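Local coordinates for hypothetical membrane protein (Corynebacterium glutamicum, PDB 6JSB) that binds heme and probably passes it on in the heme uptake machinery of Corynebacteria, at residues Thr11-Val16 with Glu56-Val61; Asn156-Gly161 with Pro185-Leu190. All blocks are in the same frame, centred on the assembly; numbering follows the deposited sequence. Where two conformers were deposited one is given.

Contact 1 (Thr11-Val16 with Glu56-Val61)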
ATOM      1  N   THR A  11     -11.929  -4.166   6.859  1.00 17.66           N
ATOM      2  CA  THR A  11     -10.501  -4.179   6.541  1.00 17.10           C
ATOM      3  C   THR A  11     -10.340  -4.367   5.050  1.00 20.58           C
ATOM      4  O   THR A  11     -11.254  -4.854   4.364  1.00 19.48           O
ATOM      5  CB  THR A  11      -9.745  -5.363   7.209  1.00 24.11           C
ATOM      6  OG1 THR A  11     -10.406  -6.617   6.864  1.00 22.08           O
ATOM      7  CG2 THR A  11      -9.735  -5.222   8.740  1.00 25.56           C
ATOM      8  N   ALA A  12      -9.149  -4.060   4.564  1.00 18.60           N
ATOM      9  CA  ALA A  12      -8.729  -4.453   3.213  1.00 16.01           C
ATOM     10  C   ALA A  12      -7.502  -5.337   3.381  1.00 18.10           C
ATOM     11  O   ALA A  12      -6.584  -4.980   4.117  1.00 19.89           O
ATOM     12  CB  ALA A  12      -8.384  -3.270   2.324  1.00 18.57           C
ATOM     13  N   ASP A  13      -7.469  -6.450   2.655  0.50 15.88           N
ATOM     14  CA  ASP A  13      -6.309  -7.336   2.600  0.50 15.81           C
ATOM     15  C   ASP A  13      -5.530  -6.985   1.349  0.50 15.02           C
ATOM     16  O   ASP A  13      -6.024  -7.231   0.251  0.50 14.81           O
ATOM     17  CB  ASP A  13      -6.731  -8.815   2.522  0.50 19.83           C
ATOM     18  CG  ASP A  13      -7.145  -9.428   3.890  0.50 25.39           C
ATOM     19  OD1 ASP A  13      -8.216  -9.062   4.436  0.50 26.76           O
ATOM     20  OD2 ASP A  13      -6.424 -10.338   4.378  0.50 19.69           O
ATOM     21  N   TRP A  14      -4.290  -6.487   1.505  1.00 14.27           N
ATOM     22  CA  TRP A  14      -3.484  -6.093   0.323  1.00 13.74           C
ATOM     23  C   TRP A  14      -2.019  -6.281   0.679  1.00 14.01           C
ATOM     24  O   TRP A  14      -1.490  -5.488   1.475  1.00 15.66           O
ATOM     25  CB  TRP A  14      -3.757  -4.647  -0.066  1.00 16.02           C
ATOM     26  CG  TRP A  14      -3.011  -4.234  -1.296  1.00 13.43           C
ATOM     27  CD1 TRP A  14      -2.899  -4.944  -2.480  1.00 13.83           C
ATOM     28  CD2 TRP A  14      -2.246  -3.053  -1.444  1.00 13.21           C
ATOM     29  NE1 TRP A  14      -2.097  -4.207  -3.372  1.00 14.62           N
ATOM     30  CE2 TRP A  14      -1.641  -3.090  -2.730  1.00 14.49           C
ATOM     31  CE3 TRP A  14      -1.949  -1.979  -0.569  1.00 16.78           C
ATOM     32  CZ2 TRP A  14      -0.831  -2.068  -3.218  1.00 18.39           C
ATOM     33  CZ3 TRP A  14      -1.089  -0.929  -1.074  1.00 19.91           C
ATOM     34  CH2 TRP A  14      -0.560  -1.008  -2.368  1.00 18.56           C
ATOM     35  N   SER A  15      -1.351  -7.276   0.053  1.00 13.94           N
ATOM     36  CA  SER A  15       0.056  -7.561   0.388  1.00 14.78           C
ATOM     37  C   SER A  15       1.048  -6.670  -0.357  1.00 16.27           C
ATOM     38  O   SER A  15       2.244  -6.844  -0.192  1.00 15.49           O
ATOM     39  CB  SER A  15       0.413  -9.021   0.039  1.00 16.81           C
ATOM     40  OG  SER A  15      -0.488  -9.877   0.718  1.00 20.99           O
ATOM     41  N   VAL A  16       0.569  -5.740  -1.177  1.00 13.79           N
ATOM     42  CA  VAL A  16       1.330  -4.811  -2.014  1.00 14.40           C
ATOM     43  C   VAL A  16       1.910  -5.565  -3.209  1.00 16.85           C
ATOM     44  O   VAL A  16       1.499  -5.342  -4.361  1.00 16.03           O
ATOM     45  CB  VAL A  16       2.424  -4.045  -1.195  1.00 14.88           C
ATOM     46  CG1 VAL A  16       3.128  -3.032  -2.101  1.00 17.51           C
ATOM     47  CG2 VAL A  16       1.738  -3.261  -0.046  1.00 14.87           C
ATOM     48  N   GLU A  56       1.466 -10.983   4.723  1.00 14.84           N
ATOM     49  CA  GLU A  56       0.150 -10.368   4.406  1.00 15.47           C
ATOM     50  C   GLU A  56      -0.002  -9.088   5.203  1.00 16.61           C
ATOM     51  O   GLU A  56       0.579  -8.937   6.302  1.00 17.09           O
ATOM     52  CB  GLU A  56      -0.982 -11.354   4.807  1.00 19.51           C
ATOM     53  CG  GLU A  56      -0.971 -12.605   3.913  1.00 21.31           C
ATOM     54  CD  GLU A  56      -2.088 -13.566   4.260  1.00 33.14           C
ATOM     55  OE1 GLU A  56      -1.846 -14.410   5.112  1.00 30.40           O
ATOM     56  OE2 GLU A  56      -3.220 -13.450   3.705  1.00 35.88           O
ATOM     57  N   PHE A  57      -0.776  -8.133   4.657  1.00 15.48           N
ATOM     58  CA  PHE A  57      -1.123  -6.939   5.418  1.00 14.55           C
ATOM     59  C   PHE A  57      -2.626  -6.761   5.427  1.00 20.01           C
ATOM     60  O   PHE A  57      -3.258  -6.892   4.360  1.00 17.78           O
ATOM     61  CB  PHE A  57      -0.540  -5.629   4.759  1.00 16.71           C
ATOM     62  CG  PHE A  57       0.945  -5.589   4.604  1.00 16.10           C
ATOM     63  CD1 PHE A  57       1.500  -5.597   3.321  1.00 17.69           C
ATOM     64  CD2 PHE A  57       1.774  -5.495   5.722  1.00 17.72           C
ATOM     65  CE1 PHE A  57       2.905  -5.530   3.134  1.00 18.28           C
ATOM     66  CE2 PHE A  57       3.127  -5.406   5.544  1.00 16.07           C
ATOM     67  CZ  PHE A  57       3.709  -5.450   4.269  1.00 15.56           C
ATOM     68  N   THR A  58      -3.197  -6.408   6.581  1.00 16.37           N
ATOM     69  CA  THR A  58      -4.588  -5.941   6.568  1.00 17.22           C
ATOM     70  C   THR A  58      -4.569  -4.463   6.935  1.00 20.07           C
ATOM     71  O   THR A  58      -3.786  -4.046   7.796  1.00 21.11           O
ATOM     72  CB  THR A  58      -5.520  -6.684   7.545  1.00 21.12           C
ATOM     73  OG1 THR A  58      -5.180  -6.308   8.883  1.00 27.57           O
ATOM     74  CG2 THR A  58      -5.405  -8.182   7.351  1.00 26.69           C
ATOM     75  N   TRP A  59      -5.367  -3.670   6.245  1.00 16.37           N
ATOM     76  CA  TRP A  59      -5.420  -2.241   6.421  1.00 15.95           C
ATOM     77  C   TRP A  59      -6.785  -1.880   6.987  1.00 20.94           C
ATOM     78  O   TRP A  59      -7.803  -2.374   6.461  1.00 19.58           O
ATOM     79  CB  TRP A  59      -5.219  -1.517   5.045  1.00 15.99           C
ATOM     80  CG  TRP A  59      -3.927  -1.893   4.311  1.00 15.36           C
ATOM     81  CD1 TRP A  59      -3.676  -3.059   3.625  1.00 15.75           C
ATOM     82  CD2 TRP A  59      -2.748  -1.070   4.150  1.00 15.31           C
ATOM     83  NE1 TRP A  59      -2.413  -3.026   3.054  1.00 14.45           N
ATOM     84  CE2 TRP A  59      -1.818  -1.822   3.371  1.00 15.41           C
ATOM     85  CE3 TRP A  59      -2.400   0.213   4.600  1.00 16.94           C
ATOM     86  CZ2 TRP A  59      -0.597  -1.327   2.986  1.00 15.45           C
ATOM     87  CZ3 TRP A  59      -1.124   0.725   4.231  1.00 16.30           C
ATOM     88  CH2 TRP A  59      -0.245  -0.047   3.440  1.00 15.29           C
ATOM     89  N   PRO A  60      -6.867  -1.029   8.015  1.00 19.90           N
ATOM     90  CA  PRO A  60      -8.160  -0.775   8.651  1.00 19.35           C
ATOM     91  C   PRO A  60      -8.991   0.189   7.824  1.00 17.97           C
ATOM     92  O   PRO A  60      -8.489   1.190   7.335  1.00 20.39           O
ATOM     93  CB  PRO A  60      -7.767  -0.149  10.006  1.00 21.56           C
ATOM     94  CG  PRO A  60      -6.411   0.580   9.695  1.00 19.91           C
ATOM     95  CD  PRO A  60      -5.734  -0.385   8.735  1.00 18.17           C
ATOM     96  N   VAL A  61     -10.293  -0.093   7.700  1.00 19.03           N
ATOM     97  CA  VAL A  61     -11.213   0.844   7.056  1.00 21.17           C
ATOM     98  C   VAL A  61     -11.545   1.978   8.016  1.00 21.32           C
ATOM     99  O   VAL A  61     -11.927   1.750   9.181  1.00 22.67           O
ATOM    100  CB  VAL A  61     -12.499   0.128   6.621  1.00 19.18           C
ATOM    101  CG1 VAL A  61     -13.566   1.200   6.121  1.00 21.31           C
ATOM    102  CG2 VAL A  61     -12.126  -0.843   5.506  1.00 19.84           C
TER
HETATM  103  O   HOH W   1      -4.258 -11.310   2.764  1.00 34.66           O
HETATM  104  O   HOH W   2      -2.322  -9.186   2.388  1.00 22.94           O
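Two antiparallel strands pair here, joined by three backbone hydrogen bonds and one from an indole N-H. A12 and W59 form a hydrogen-bonded pair, with A12 N 2.9 Å from W59 O and W59 N 2.8 Å from A12 O. W14 N continues the pattern, reaching F57 O at 3.1 Å. The return bond is replaced: W14 O accepts a hydrogen bond from W59 NE1 at 3.1 Å (168°) on a lone pair, while F57 N donates to a water 2.9 Å away that also hydrogen-bonds S15 OG. Tryptophan suits position 59 because its indole offers an N-H at the ring edge and apolar carbons beside it; chi1 of -56° brings that edge onto W14 O, within 1° of the ring plane. W59 CZ2 then lies 3.9 Å from W14 CE3, the indoles crossing obliquely. On the side of T11 and T58, a second water donates to D13 OD2 and E56 OE2, 4.5 Å apart. Outside the segments, N21 ND2 donates to S15 O, T48 OG1 to E56 O and, weakly, N189 ND2 to D13 OD1; W14 NE1 makes a weak bond to A184 O. Past W14 N, backbone pairing thus gives way to an indole N-H and a bridging water, and the other water probably eases the repulsion of two carboxylates.

Contact 2 (Asn156-Gly161 with Pro185-Leu190). With CA (calcium ion), chain D.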
ATOM      1  N   ASN A 156     -23.046  -6.599   3.780  1.00 23.73           N
ATOM      2  CA  ASN A 156     -21.818  -7.376   3.944  1.00 25.78           C
ATOM      3  C   ASN A 156     -21.209  -7.554   2.570  1.00 26.93           C
ATOM      4  O   ASN A 156     -21.857  -8.096   1.672  1.00 30.04           O
ATOM      5  CB  ASN A 156     -22.089  -8.723   4.600  1.00 29.49           C
ATOM      6  CG  ASN A 156     -22.825  -8.574   5.922  1.00 34.07           C
ATOM      7  OD1 ASN A 156     -22.250  -8.083   6.891  1.00 39.49           O
ATOM      8  ND2 ASN A 156     -24.094  -8.923   5.940  1.00 38.82           N
ATOM      9  N   VAL A 157     -20.006  -7.026   2.381  1.00 21.01           N
ATOM     10  CA  VAL A 157     -19.358  -7.001   1.078  1.00 22.78           C
ATOM     11  C   VAL A 157     -17.998  -7.676   1.226  1.00 24.59           C
ATOM     12  O   VAL A 157     -17.211  -7.285   2.094  1.00 24.69           O
ATOM     13  CB  VAL A 157     -19.185  -5.569   0.563  1.00 20.34           C
ATOM     14  CG1 VAL A 157     -18.271  -5.551  -0.712  1.00 22.48           C
ATOM     15  CG2 VAL A 157     -20.592  -4.943   0.250  1.00 22.28           C
ATOM     16  N   THR A 158     -17.740  -8.716   0.425  1.00 18.31           N
ATOM     17  CA  THR A 158     -16.374  -9.272   0.296  1.00 15.41           C
ATOM     18  C   THR A 158     -16.099  -9.329  -1.200  1.00 15.04           C
ATOM     19  O   THR A 158     -16.707 -10.142  -1.896  1.00 18.09           O
ATOM     20  CB  THR A 158     -16.264 -10.681   0.876  1.00 18.36           C
ATOM     21  OG1 THR A 158     -16.619 -10.672   2.272  1.00 21.72           O
ATOM     22  CG2 THR A 158     -14.893 -11.183   0.727  1.00 20.93           C
ATOM     23  N   VAL A 159     -15.216  -8.464  -1.704  0.55 16.73           N
ATOM     24  CA  VAL A 159     -14.990  -8.344  -3.147  0.55 15.96           C
ATOM     25  C   VAL A 159     -13.483  -8.202  -3.344  0.55 15.00           C
ATOM     26  O   VAL A 159     -12.844  -7.439  -2.613  0.55 17.13           O
ATOM     27  CB  VAL A 159     -15.724  -7.112  -3.739  0.55 18.41           C
ATOM     28  CG1 VAL A 159     -15.297  -6.873  -5.186  0.55 14.25           C
ATOM     29  CG2 VAL A 159     -17.227  -7.271  -3.637  0.55 20.24           C
ATOM     30  N   THR A 160     -12.915  -8.897  -4.359  1.00 14.68           N
ATOM     31  CA  THR A 160     -11.493  -8.818  -4.648  1.00 12.90           C
ATOM     32  C   THR A 160     -11.268  -8.164  -5.995  1.00 15.80           C
ATOM     33  O   THR A 160     -12.044  -8.400  -6.926  1.00 14.43           O
ATOM     34  CB  THR A 160     -10.889 -10.229  -4.632  1.00 16.40           C
ATOM     35  OG1 THR A 160     -10.971 -10.655  -3.244  1.00 18.36           O
ATOM     36  CG2 THR A 160      -9.453 -10.178  -5.042  1.00 16.71           C
ATOM     37  N   GLY A 161     -10.253  -7.319  -6.043  1.00 15.25           N
ATOM     38  CA  GLY A 161      -9.832  -6.686  -7.298  1.00 15.55           C
ATOM     39  C   GLY A 161      -8.385  -6.957  -7.670  1.00 18.31           C
ATOM     40  O   GLY A 161      -7.502  -7.069  -6.790  1.00 20.40           O
ATOM     41  N   PRO A 185      -3.358  -8.544  -5.361  1.00 15.59           N
ATOM     42  CA  PRO A 185      -4.798  -8.238  -5.405  1.00 15.62           C
ATOM     43  C   PRO A 185      -5.245  -7.636  -4.077  1.00 15.14           C
ATOM     44  O   PRO A 185      -4.610  -7.847  -3.030  1.00 16.03           O
ATOM     45  CB  PRO A 185      -5.434  -9.615  -5.614  1.00 18.57           C
ATOM     46  CG  PRO A 185      -4.468 -10.518  -4.926  1.00 22.24           C
ATOM     47  CD  PRO A 185      -3.115  -9.972  -5.281  1.00 17.45           C
ATOM     48  N   ILE A 186      -6.339  -6.843  -4.113  1.00 13.64           N
ATOM     49  CA  ILE A 186      -6.856  -6.199  -2.895  1.00 13.00           C
ATOM     50  C   ILE A 186      -8.238  -6.786  -2.600  1.00 16.08           C
ATOM     51  O   ILE A 186      -9.069  -6.904  -3.496  1.00 16.32           O
ATOM     52  CB  ILE A 186      -6.885  -4.658  -3.016  1.00 15.12           C
ATOM     53  CG1 ILE A 186      -7.480  -3.996  -1.764  1.00 16.58           C
ATOM     54  CG2 ILE A 186      -7.701  -4.150  -4.289  1.00 17.46           C
ATOM     55  CD1 ILE A 186      -6.919  -2.530  -1.558  1.00 19.56           C
ATOM     56  N   THR A 187      -8.467  -7.230  -1.365  1.00 14.18           N
ATOM     57  CA  THR A 187      -9.782  -7.749  -0.983  1.00 12.91           C
ATOM     58  C   THR A 187     -10.404  -6.752  -0.005  1.00 15.13           C
ATOM     59  O   THR A 187      -9.769  -6.366   0.976  1.00 18.39           O
ATOM     60  CB  THR A 187      -9.692  -9.128  -0.310  1.00 16.05           C
ATOM     61  OG1 THR A 187      -9.157 -10.078  -1.244  1.00 16.32           O
ATOM     62  CG2 THR A 187     -11.079  -9.587   0.055  1.00 17.19           C
ATOM     63  N   LEU A 188     -11.624  -6.353  -0.255  1.00 15.14           N
ATOM     64  CA  LEU A 188     -12.340  -5.458   0.662  1.00 16.27           C
ATOM     65  C   LEU A 188     -13.279  -6.320   1.476  1.00 19.45           C
ATOM     66  O   LEU A 188     -14.091  -7.042   0.884  1.00 18.50           O
ATOM     67  CB  LEU A 188     -13.146  -4.412  -0.093  1.00 15.89           C
ATOM     68  CG  LEU A 188     -12.309  -3.536  -1.012  1.00 17.20           C
ATOM     69  CD1 LEU A 188     -13.274  -2.557  -1.820  1.00 21.67           C
ATOM     70  CD2 LEU A 188     -11.307  -2.785  -0.106  1.00 20.85           C
ATOM     71  N   ASN A 189     -13.165  -6.258   2.813  1.00 16.15           N
ATOM     72  CA  ASN A 189     -14.032  -7.018   3.727  1.00 15.70           C
ATOM     73  C   ASN A 189     -14.840  -5.940   4.477  1.00 19.45           C
ATOM     74  O   ASN A 189     -14.361  -5.387   5.465  1.00 21.30           O
ATOM     75  CB  ASN A 189     -13.211  -7.839   4.719  1.00 17.70           C
ATOM     76  CG  ASN A 189     -12.135  -8.713   4.029  1.00 26.96           C
ATOM     77  OD1 ASN A 189     -12.477  -9.729   3.431  1.00 23.78           O
ATOM     78  ND2 ASN A 189     -10.848  -8.320   4.150  1.00 23.99           N
ATOM     79  N   LEU A 190     -16.020  -5.597   3.991  1.00 19.47           N
ATOM     80  CA  LEU A 190     -16.680  -4.390   4.477  1.00 17.17           C
ATOM     81  C   LEU A 190     -17.989  -4.753   5.164  1.00 21.36           C
ATOM     82  O   LEU A 190     -18.700  -5.646   4.710  1.00 21.95           O
ATOM     83  CB  LEU A 190     -17.027  -3.435   3.323  1.00 19.85           C
ATOM     84  CG  LEU A 190     -15.858  -3.074   2.409  1.00 18.61           C
ATOM     85  CD1 LEU A 190     -16.358  -2.166   1.276  1.00 19.44           C
ATOM     86  CD2 LEU A 190     -14.698  -2.458   3.239  1.00 19.00           C
TER
HETATM   87 CA    CA D 302     -17.233 -12.053  -3.175  1.00 16.37          CA
HETATM   88  O   HOH W   3     -14.683 -10.897   4.150  1.00 30.48           O
HETATM   89  O   HOH W   4     -15.007 -12.025  -4.053  1.00 16.62           O
HETATM   90  O   HOH W   5     -17.281 -10.680  -5.142  1.00 17.03           O
HETATM   91  O   HOH W   6     -19.590 -11.285  -3.501  1.00 18.95           O
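The carbonyl oxygen of I186 is gripped twice: G161 N donates to it at 2.8 Å, nearly along the C=O axis and almost straight (170°), and the CA-H of T160 adds a weaker contact. L188 O is held in the same double way, by V159 N and by the CA-H of T158; T158 CA lies 3.2 Å from L188 O. With the reciprocal bonds from I186 N, L188 N and L190 N, the backbones of 156-161 and 185-190 make three complete hydrogen-bonded pairs, V157 with L190, V159 with L188 and G161 with I186.

The side chains of those pairs point to the buried face, where branched apolar residues suit a close core: V157 CB meets L190 CB at 4.1 Å, and F146 packs on both V159 and L188. G161 adds no side chain there, while CG2 of I186 lies 3.8 Å from G161 O.

Polar residues occupy the other face. T160 and T187 cross obliquely, each with OG1 beside its backbone N and CG2 anti to that N, so the two OG1 atoms meet at 2.8 Å and either could donate. Beta-branched threonine suits a strand while carrying a hydroxyl. Further along, a water joins T158 OG1, at 2.7 Å, to N189 OD1, to which it donates. N189 suits its place because its amide offers OD1 to this water and ND2 as donor to T11 OG1.

On the side of 156-161 facing away from 185-190, T158 O binds a calcium ion at 2.4 Å, with three waters in the same coordination shell; a strand carbonyl not used in this pairing is a natural ligand. The whole is a regular antiparallel strand pair with one apolar and one polar face, part of the large antiparallel sheet of the heme-binding HtaA domain.

From the N terminus, strand 2-14 runs into contact 1, which closes a loop over residues 17-55; that loop carries the helix 18-24 with Y23, the axial ligand of the heme iron. The chain then builds the rest of the sheet before strand 156-165 opens contact 2, closing a shorter loop with helix 167-172 and heme-binding Y177. The two loops follow in series, neither nested nor crossed. In space they join, T11 O meeting N189 N and D13 N meeting T187 O, each at 2.8 Å. Four strands adjacent in the sheet, in the order 56-65, 2-14, 186-198, 156-165, thus unite early and late parts of the domain, with both heme-bearing loops springing from them.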